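Sugar ABC transporter, sugar-binding protein (Streptococcus pneumoniae, PDB 2HEU) probably binds a sugar, likely a raffinose-type oligosaccharide, outside the cell and delivers it to an ABC importer for uptake. Local coordinates at residues A[169-175]-A[234-239]; A[127-133]-A[253-259]; A[273-277]-A[345-349]. The contacts are given in a common frame with arbitrary orientation. Residues are numbered along the deposited sequence.

Contact 1: residues A[169-175]-A[234-239]; sequences IAGADAW and WEGAGY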
loop_
_atom_site.group_PDB
_atom_site.type_symbol
_atom_site.label_atom_id
_atom_site.label_comp_id
_atom_site.label_asym_id
_atom_site.label_seq_id
_atom_site.Cartn_x
_atom_site.Cartn_y
_atom_site.Cartn_z
ATOM N N ILE A 169 6.683 -4.065 17.816
ATOM C CA ILE A 169 7.303 -4.655 16.631
ATOM C C ILE A 169 6.947 -6.156 16.628
ATOM O O ILE A 169 7.117 -6.857 17.628
ATOM C CB ILE A 169 8.826 -4.470 16.574
ATOM C CG1 ILE A 169 9.178 -2.974 16.580
ATOM C CG2 ILE A 169 9.429 -5.151 15.391
ATOM C CD1 ILE A 169 8.718 -2.163 15.387
ATOM N N ALA A 170 6.452 -6.589 15.495
ATOM C CA ALA A 170 6.003 -7.977 15.327
ATOM C C ALA A 170 7.216 -8.812 14.802
ATOM O O ALA A 170 7.312 -9.052 13.607
ATOM C CB ALA A 170 4.824 -8.067 14.352
ATOM N N GLY A 171 8.082 -9.244 15.713
ATOM C CA GLY A 171 9.264 -9.961 15.312
ATOM C C GLY A 171 9.030 -11.223 14.482
ATOM O O GLY A 171 9.922 -11.603 13.708
ATOM N N ALA A 172 7.875 -11.850 14.674
ATOM C CA ALA A 172 7.546 -13.060 13.914
ATOM C C ALA A 172 6.955 -12.740 12.529
ATOM O O ALA A 172 6.847 -13.674 11.727
ATOM C CB ALA A 172 6.568 -13.923 14.686
ATOM N N ASP A 173 6.554 -11.473 12.207
ATOM C CA ASP A 173 5.935 -11.132 10.986
ATOM C C ASP A 173 6.743 -10.012 10.309
ATOM O O ASP A 173 6.435 -8.812 10.394
ATOM C CB ASP A 173 4.485 -10.679 11.211
ATOM C CG ASP A 173 3.541 -11.819 11.483
ATOM O OD1 ASP A 173 3.702 -12.846 10.791
ATOM O OD2 ASP A 173 2.613 -11.740 12.199
ATOM N N ALA A 174 7.788 -10.446 9.642
ATOM C CA ALA A 174 8.758 -9.524 9.008
ATOM C C ALA A 174 8.111 -8.574 8.017
ATOM O O ALA A 174 8.596 -7.451 7.851
ATOM C CB ALA A 174 9.841 -10.368 8.316
ATOM N N TRP A 175 7.035 -9.026 7.330
ATOM C CA TRP A 175 6.381 -8.154 6.338
ATOM C C TRP A 175 6.005 -6.828 6.928
ATOM O O TRP A 175 5.886 -5.826 6.199
ATOM C CB TRP A 175 5.156 -8.836 5.742
ATOM C CG TRP A 175 4.043 -9.118 6.692
ATOM C CD1 TRP A 175 3.745 -10.294 7.336
ATOM C CD2 TRP A 175 3.017 -8.210 7.088
ATOM N NE1 TRP A 175 2.584 -10.159 8.079
ATOM C CE2 TRP A 175 2.153 -8.876 7.948
ATOM C CE3 TRP A 175 2.735 -6.867 6.803
ATOM C CZ2 TRP A 175 0.967 -8.262 8.532
ATOM C CZ3 TRP A 175 1.634 -6.271 7.394
ATOM C CH2 TRP A 175 0.791 -6.986 8.239
ATOM N N TRP A 234 8.949 -9.202 22.015
ATOM C CA TRP A 234 8.664 -8.798 20.664
ATOM C C TRP A 234 9.219 -9.797 19.636
ATOM O O TRP A 234 8.685 -9.867 18.526
ATOM C CB TRP A 234 9.247 -7.401 20.381
ATOM C CG TRP A 234 10.753 -7.409 20.251
ATOM C CD1 TRP A 234 11.671 -7.301 21.263
ATOM C CD2 TRP A 234 11.494 -7.567 19.062
ATOM N NE1 TRP A 234 12.946 -7.401 20.729
ATOM C CE2 TRP A 234 12.853 -7.564 19.385
ATOM C CE3 TRP A 234 11.113 -7.692 17.734
ATOM C CZ2 TRP A 234 13.875 -7.687 18.417
ATOM C CZ3 TRP A 234 12.087 -7.830 16.760
ATOM C CH2 TRP A 234 13.424 -7.809 17.141
ATOM N N GLU A 235 10.251 -10.547 19.975
ATOM C CA GLU A 235 10.942 -11.360 18.992
ATOM C C GLU A 235 10.017 -12.341 18.357
ATOM O O GLU A 235 10.155 -12.644 17.175
ATOM C CB GLU A 235 12.164 -12.054 19.617
ATOM C CG GLU A 235 13.232 -11.174 20.187
ATOM C CD GLU A 235 13.067 -10.720 21.646
ATOM O OE1 GLU A 235 11.974 -10.798 22.209
ATOM O OE2 GLU A 235 14.132 -10.287 22.224
ATOM N N GLY A 236 9.073 -12.870 19.138
ATOM C CA GLY A 236 8.099 -13.864 18.705
ATOM C C GLY A 236 6.682 -13.292 18.475
ATOM O O GLY A 236 5.743 -14.061 18.229
ATOM N N ALA A 237 6.552 -11.961 18.486
ATOM C CA ALA A 237 5.228 -11.365 18.401
ATOM C C ALA A 237 4.751 -11.314 16.964
ATOM O O ALA A 237 5.496 -11.030 16.018
ATOM C CB ALA A 237 5.297 -9.972 18.962
ATOM N N GLY A 238 3.448 -11.558 16.783
ATOM C CA GLY A 238 2.813 -11.455 15.515
ATOM C C GLY A 238 2.090 -10.120 15.341
ATOM O O GLY A 238 1.947 -9.281 16.226
ATOM N N TYR A 239 1.588 -9.952 14.129
ATOM C CA TYR A 239 0.771 -8.752 13.775
ATOM C C TYR A 239 -0.297 -8.524 14.775
ATOM O O TYR A 239 -0.452 -7.377 15.271
ATOM C CB TYR A 239 0.229 -8.931 12.373
ATOM C CG TYR A 239 -0.688 -7.867 11.888
ATOM C CD1 TYR A 239 -0.231 -6.553 11.706
ATOM C CD2 TYR A 239 -1.954 -8.125 11.637
ATOM C CE1 TYR A 239 -1.107 -5.571 11.192
ATOM C CE2 TYR A 239 -2.834 -7.157 11.127
ATOM C CZ TYR A 239 -2.384 -5.888 10.913
ATOM O OH TYR A 239 -3.203 -4.896 10.375
#
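Three hydrogen bonds, all donated by backbone amides, fasten two loops that each lead into a helical segment. Gly171 N donates to Trp234 O (2.9 Å) and Ala172 N to Ala237 O (2.9 Å), while the carboxylate of Asp173 accepts the amide of Tyr239, OD2 to N, at 2.8 Å. That amide belongs to the first turn of helix 239-247, whose N-cap position is Gly238; the Gly238 amide is in turn bound by the side chain of Asp241. A type I turn from Ala170 to Asp173, closed by Asp173 N to Ala170 O at 2.9 Å, presents the neighbouring amides and the carboxylate to the other loop. Gly171 fits tightly here: a CB on it would collide with the carbonyl oxygens of Trp234 and Glu235. Outside this polar row, the six-membered ring of Trp175 meets the Tyr239 ring obliquely, centroids 5.1 Å apart and planes at 49°, with Trp175 CH2 over one face of the tyrosine. At the other end Ile169 CG2 lies 3.8 Å from Trp234 CE3, and helix 370-382 packs against both tryptophans. Because main-chain groups supply every donor and all but one acceptor, the join depends chiefly on loop conformation, with Asp173 as the side-chain exception.

Contact 2: residues A[127-133]-A[253-259]; sequences NAYGIYY and MTPNGSW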
loop_
_atom_site.group_PDB
_atom_site.type_symbol
_atom_site.label_atom_id
_atom_site.label_comp_id
_atom_site.label_asym_id
_atom_site.label_seq_id
_atom_site.Cartn_x
_atom_site.Cartn_y
_atom_site.Cartn_z
ATOM N N ASN A 127 -3.228 2.033 -0.713
ATOM C CA ASN A 127 -2.712 2.005 0.609
ATOM C C ASN A 127 -1.540 2.983 0.803
ATOM O O ASN A 127 -1.066 3.577 -0.138
ATOM C CB ASN A 127 -2.421 0.558 1.066
ATOM C CG ASN A 127 -1.534 -0.186 0.139
ATOM O OD1 ASN A 127 -0.538 0.315 -0.375
ATOM N ND2 ASN A 127 -1.891 -1.394 -0.128
ATOM N N ALA A 128 -1.145 3.123 2.064
ATOM C CA ALA A 128 -0.043 3.969 2.487
ATOM C C ALA A 128 0.625 3.297 3.668
ATOM O O ALA A 128 0.120 2.279 4.189
ATOM C CB ALA A 128 -0.500 5.368 2.775
ATOM N N TYR A 129 1.718 3.869 4.132
ATOM C CA TYR A 129 2.473 3.301 5.245
ATOM C C TYR A 129 3.062 4.374 6.089
ATOM O O TYR A 129 3.521 5.422 5.602
ATOM C CB TYR A 129 3.598 2.411 4.669
ATOM C CG TYR A 129 4.338 1.600 5.714
ATOM C CD1 TYR A 129 4.017 0.270 5.925
ATOM C CD2 TYR A 129 5.331 2.154 6.488
ATOM C CE1 TYR A 129 4.685 -0.512 6.922
ATOM C CE2 TYR A 129 6.016 1.445 7.438
ATOM C CZ TYR A 129 5.707 0.089 7.661
ATOM O OH TYR A 129 6.430 -0.603 8.569
ATOM N N GLY A 130 3.103 4.167 7.378
ATOM C CA GLY A 130 3.757 5.125 8.272
ATOM C C GLY A 130 3.738 4.615 9.710
ATOM O O GLY A 130 3.730 3.414 9.954
ATOM N N ILE A 131 3.733 5.587 10.644
ATOM C CA ILE A 131 3.836 5.249 12.039
ATOM C C ILE A 131 2.514 5.628 12.721
ATOM O O ILE A 131 2.111 6.791 12.722
ATOM C CB ILE A 131 4.982 5.967 12.793
ATOM C CG1 ILE A 131 6.308 5.839 11.994
ATOM C CG2 ILE A 131 5.118 5.455 14.163
ATOM C CD1 ILE A 131 6.817 4.431 11.816
ATOM N N TYR A 132 1.822 4.614 13.278
ATOM C CA TYR A 132 0.665 4.905 14.199
ATOM C C TYR A 132 1.195 5.352 15.497
ATOM O O TYR A 132 2.203 4.832 16.007
ATOM C CB TYR A 132 -0.149 3.597 14.401
ATOM C CG TYR A 132 -0.888 3.174 13.160
ATOM C CD1 TYR A 132 -2.197 3.619 12.958
ATOM C CD2 TYR A 132 -0.322 2.404 12.191
ATOM C CE1 TYR A 132 -2.913 3.245 11.829
ATOM C CE2 TYR A 132 -1.019 2.047 11.065
ATOM C CZ TYR A 132 -2.336 2.480 10.894
ATOM O OH TYR A 132 -3.075 2.124 9.782
ATOM N N TYR A 133 0.507 6.355 16.101
ATOM C CA TYR A 133 0.931 6.805 17.422
ATOM C C TYR A 133 -0.272 7.173 18.237
ATOM O O TYR A 133 -1.403 7.441 17.756
ATOM C CB TYR A 133 1.907 8.008 17.327
ATOM C CG TYR A 133 1.315 9.354 16.920
ATOM C CD1 TYR A 133 0.983 9.648 15.609
ATOM C CD2 TYR A 133 1.112 10.320 17.889
ATOM C CE1 TYR A 133 0.468 10.864 15.270
ATOM C CE2 TYR A 133 0.555 11.554 17.540
ATOM C CZ TYR A 133 0.253 11.824 16.225
ATOM O OH TYR A 133 -0.277 13.038 15.898
ATOM N N MET A 253 3.629 3.557 19.708
ATOM C CA MET A 253 3.721 3.607 18.261
ATOM C C MET A 253 3.809 2.226 17.677
ATOM O O MET A 253 4.313 1.277 18.303
ATOM C CB MET A 253 5.002 4.362 17.816
ATOM C CG MET A 253 5.018 5.829 18.161
ATOM S SD MET A 253 6.536 6.680 17.657
ATOM C CE MET A 253 7.670 6.020 18.909
ATOM N N THR A 254 3.402 2.094 16.416
ATOM C CA THR A 254 3.747 0.894 15.646
ATOM C C THR A 254 3.834 1.224 14.209
ATOM O O THR A 254 2.977 1.955 13.691
ATOM C CB THR A 254 2.755 -0.286 15.946
ATOM O OG1 THR A 254 3.306 -1.501 15.437
ATOM C CG2 THR A 254 1.372 -0.098 15.425
ATOM N N PRO A 255 4.851 0.746 13.474
ATOM C CA PRO A 255 4.973 1.021 12.032
ATOM C C PRO A 255 4.141 0.050 11.268
ATOM O O PRO A 255 4.284 -1.174 11.401
ATOM C CB PRO A 255 6.491 0.789 11.785
ATOM C CG PRO A 255 6.845 -0.308 12.789
ATOM C CD PRO A 255 6.030 -0.004 14.003
ATOM N N ASN A 256 3.263 0.552 10.416
ATOM C CA ASN A 256 2.442 -0.410 9.620
ATOM C C ASN A 256 1.708 0.376 8.501
ATOM O O ASN A 256 1.841 1.611 8.366
ATOM C CB ASN A 256 1.475 -1.179 10.536
ATOM C CG ASN A 256 1.379 -2.638 10.136
ATOM O OD1 ASN A 256 1.794 -3.548 10.956
ATOM N ND2 ASN A 256 0.935 -2.928 8.988
ATOM N N GLY A 257 0.977 -0.394 7.717
ATOM C CA GLY A 257 0.230 0.201 6.625
ATOM C C GLY A 257 -1.086 0.752 7.075
ATOM O O GLY A 257 -1.594 0.502 8.175
ATOM N N SER A 258 -1.722 1.485 6.142
ATOM C CA SER A 258 -3.063 2.046 6.347
ATOM C C SER A 258 -4.121 1.010 6.621
ATOM O O SER A 258 -5.151 1.324 7.201
ATOM C CB SER A 258 -3.426 2.856 5.061
ATOM O OG SER A 258 -3.257 2.117 3.876
ATOM N N TRP A 259 -3.862 -0.225 6.168
ATOM C CA TRP A 259 -4.780 -1.327 6.384
ATOM C C TRP A 259 -4.995 -1.589 7.887
ATOM O O TRP A 259 -6.010 -2.156 8.296
ATOM C CB TRP A 259 -4.287 -2.611 5.715
ATOM C CG TRP A 259 -2.883 -2.968 6.025
ATOM C CD1 TRP A 259 -2.409 -3.584 7.143
ATOM C CD2 TRP A 259 -1.708 -2.676 5.226
ATOM N NE1 TRP A 259 -1.025 -3.719 7.078
ATOM C CE2 TRP A 259 -0.587 -3.156 5.926
ATOM C CE3 TRP A 259 -1.513 -2.030 3.994
ATOM C CZ2 TRP A 259 0.719 -3.023 5.408
ATOM C CZ3 TRP A 259 -0.222 -1.891 3.484
ATOM C CH2 TRP A 259 0.854 -2.423 4.178
#
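Tyr129 lays its ring over the backbone of the opposite strand, one face against Asn256 C, with CD1 3.5 Å from that carbon, and its OH reaches to 3.5 Å from Pro255 CB. The hydroxyl is also hydrogen-bonded to the carbonyl of Thr176. On the same face Ile131 CD1 touches Pro255 CB at 3.7 Å, Ile131 CG2 touches Met253 CB at 3.8 Å, and helix 178-189 packs on Tyr129 and Pro255. Beneath these side chains runs an antiparallel ladder, strand 129-134 being the central member of a three-stranded sheet that belongs to one lobe of this bilobal solute-binding fold. Gly130 pairs with Asn256 (N to O 3.0 Å, and Asn256 N to Gly130 O 2.9 Å) and Tyr132 with Thr254 (N to O 2.9 Å, and Thr254 N to Tyr132 O 3.0 Å). Pro255, lacking an amide hydrogen, falls in a non-hydrogen-bonded pair with Ile131, where this ladder asks for none. On the face of Thr254 and Asn256, Tyr132 stretches along the neighbouring strand until its OH donates to Gly257 O at 2.7 Å. Beyond Gly257, Ser258 continues the pairing in altered form: its N donates to Ala128 O at 2.8 Å, while its OG accepts from Ala128 N at 3.0 Å.

Contact 3: residues A[273-277]-A[345-349]; sequences IGTFM and PLAGM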
loop_
_atom_site.group_PDB
_atom_site.type_symbol
_atom_site.label_atom_id
_atom_site.label_comp_id
_atom_site.label_asym_id
_atom_site.label_seq_id
_atom_site.Cartn_x
_atom_site.Cartn_y
_atom_site.Cartn_z
ATOM N N ILE A 273 -6.156 8.040 17.997
ATOM C CA ILE A 273 -5.080 7.510 17.146
ATOM C C ILE A 273 -4.660 8.542 16.133
ATOM O O ILE A 273 -5.501 9.165 15.493
ATOM C CB ILE A 273 -5.536 6.231 16.414
ATOM C CG1 ILE A 273 -5.972 5.166 17.414
ATOM C CG2 ILE A 273 -4.484 5.729 15.437
ATOM C CD1 ILE A 273 -6.921 4.159 16.808
ATOM N N GLY A 274 -3.330 8.698 15.956
ATOM C CA GLY A 274 -2.806 9.460 14.869
ATOM C C GLY A 274 -1.837 8.639 14.062
ATOM O O GLY A 274 -1.459 7.504 14.427
ATOM N N THR A 275 -1.403 9.214 12.940
ATOM C CA THR A 275 -0.312 8.620 12.144
ATOM C C THR A 275 0.664 9.743 11.745
ATOM O O THR A 275 0.269 10.932 11.625
ATOM C CB THR A 275 -0.860 7.899 10.896
ATOM O OG1 THR A 275 -1.740 8.775 10.174
ATOM C CG2 THR A 275 -1.547 6.600 11.241
ATOM N N PHE A 276 1.886 9.365 11.511
ATOM C CA PHE A 276 2.830 10.285 10.931
ATOM C C PHE A 276 3.632 9.562 9.863
ATOM O O PHE A 276 3.819 8.342 9.844
ATOM C CB PHE A 276 3.709 11.013 11.955
ATOM C CG PHE A 276 4.631 10.161 12.793
ATOM C CD1 PHE A 276 5.909 9.805 12.340
ATOM C CD2 PHE A 276 4.297 9.779 14.111
ATOM C CE1 PHE A 276 6.800 9.126 13.175
ATOM C CE2 PHE A 276 5.159 9.109 14.925
ATOM C CZ PHE A 276 6.425 8.800 14.436
ATOM N N MET A 277 4.140 10.340 8.930
ATOM C CA MET A 277 5.029 9.835 7.878
ATOM C C MET A 277 6.434 9.668 8.475
ATOM O O MET A 277 6.916 10.505 9.241
ATOM C CB MET A 277 5.090 10.835 6.715
ATOM C CG MET A 277 3.730 10.946 6.023
ATOM S SD MET A 277 3.603 12.351 4.925
ATOM C CE MET A 277 4.531 11.619 3.712
ATOM N N PRO A 345 -7.649 9.136 11.999
ATOM C CA PRO A 345 -6.409 8.437 12.299
ATOM C C PRO A 345 -5.405 8.406 11.168
ATOM O O PRO A 345 -4.195 8.504 11.481
ATOM C CB PRO A 345 -6.892 7.081 12.774
ATOM C CG PRO A 345 -8.224 7.351 13.351
ATOM C CD PRO A 345 -8.824 8.364 12.410
ATOM N N LEU A 346 -5.829 8.266 9.937
ATOM C CA LEU A 346 -4.919 8.147 8.834
ATOM C C LEU A 346 -4.495 9.519 8.281
ATOM O O LEU A 346 -3.774 9.554 7.264
ATOM C CB LEU A 346 -5.507 7.305 7.730
ATOM C CG LEU A 346 -5.774 5.808 8.040
ATOM C CD1 LEU A 346 -6.346 5.135 6.757
ATOM C CD2 LEU A 346 -4.485 5.134 8.593
ATOM N N ALA A 347 -4.895 10.625 8.889
ATOM C CA ALA A 347 -4.599 11.933 8.299
ATOM C C ALA A 347 -3.110 12.158 8.069
ATOM O O ALA A 347 -2.720 12.590 7.002
ATOM C CB ALA A 347 -5.149 13.012 9.179
ATOM N N GLY A 348 -2.281 11.862 9.041
ATOM C CA GLY A 348 -0.833 12.130 8.878
ATOM C C GLY A 348 -0.217 11.266 7.812
ATOM O O GLY A 348 0.550 11.711 6.963
ATOM N N MET A 349 -0.576 9.976 7.817
ATOM C CA MET A 349 -0.000 9.060 6.856
ATOM C C MET A 349 -0.375 9.409 5.426
ATOM O O MET A 349 0.353 9.096 4.524
ATOM C CB MET A 349 -0.558 7.642 7.171
ATOM C CG MET A 349 0.184 6.536 6.430
ATOM S SD MET A 349 -0.504 4.921 6.649
ATOM C CE MET A 349 -0.243 4.583 8.324
HETATM O O HOH W 1 -2.835 11.579 11.994
#
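An edge strand of a three-stranded antiparallel sheet here meets the weakly bonded helix of about 347-350, and one threonine hydroxyl carries most of the polar traffic between them. Thr275 OG1 both gives and receives: it donates to Pro345 O at 2.8 Å and accepts from Met349 N at 2.9 Å, so a side chain of the strand satisfies an amide of the helix. Thr275 N is only 3.2 Å from Pro345 O, but the angle is poor, and it turns instead to a water. That water accepts from Thr275 N at 2.9 Å and from Gly348 N at 3.0 Å, serving a second amide of the helix. Neighbouring Gly274 and Phe276 bond through their backbones to Tyr133 and Ile131 of strand 129-134, which leaves the polar groups of Thr275 directed to the helix side. Gly348 suits this tight approach, since a CB there would clash with Thr275 O. An apolar pair flanks the polar centre, Ile273 CG2 lying 3.8 Å from Pro345 CB, with Ile261 of helix 260-265 touching both residues. Met277 CG makes a van der Waals contact with a carbonyl, 3.4 Å from Gly348 O. Closest of the CA-H...O contacts is Gly348 CA to Thr275 O, at 3.2 Å.

How the contacts relate
Moving outward from the central strand 129-134 reveals how chemistry tracks position. Contact 2 is buried and joins two strands by repeated main-chain pairing; contact 3, also buried and with its centre about 8 Å from that of contact 2, uses the other edge of the same three strands: strand 129-134 of contact 2 is also the neighbour of strand 273-276 of contact 3, joined by probable hydrogen bonds such as Tyr133 N to Gly274 O at 2.8 Å. In contact 3 a single hydroxyl and a water replace the regular ladder. Contact 1 is only partly buried, joins loops, and touches contact 2 through packing, for example Ile169 CD1 against Pro255 CG at 3.7 Å. Contacts 1 and 3 do not touch, their nearest atoms being about 10 Å apart.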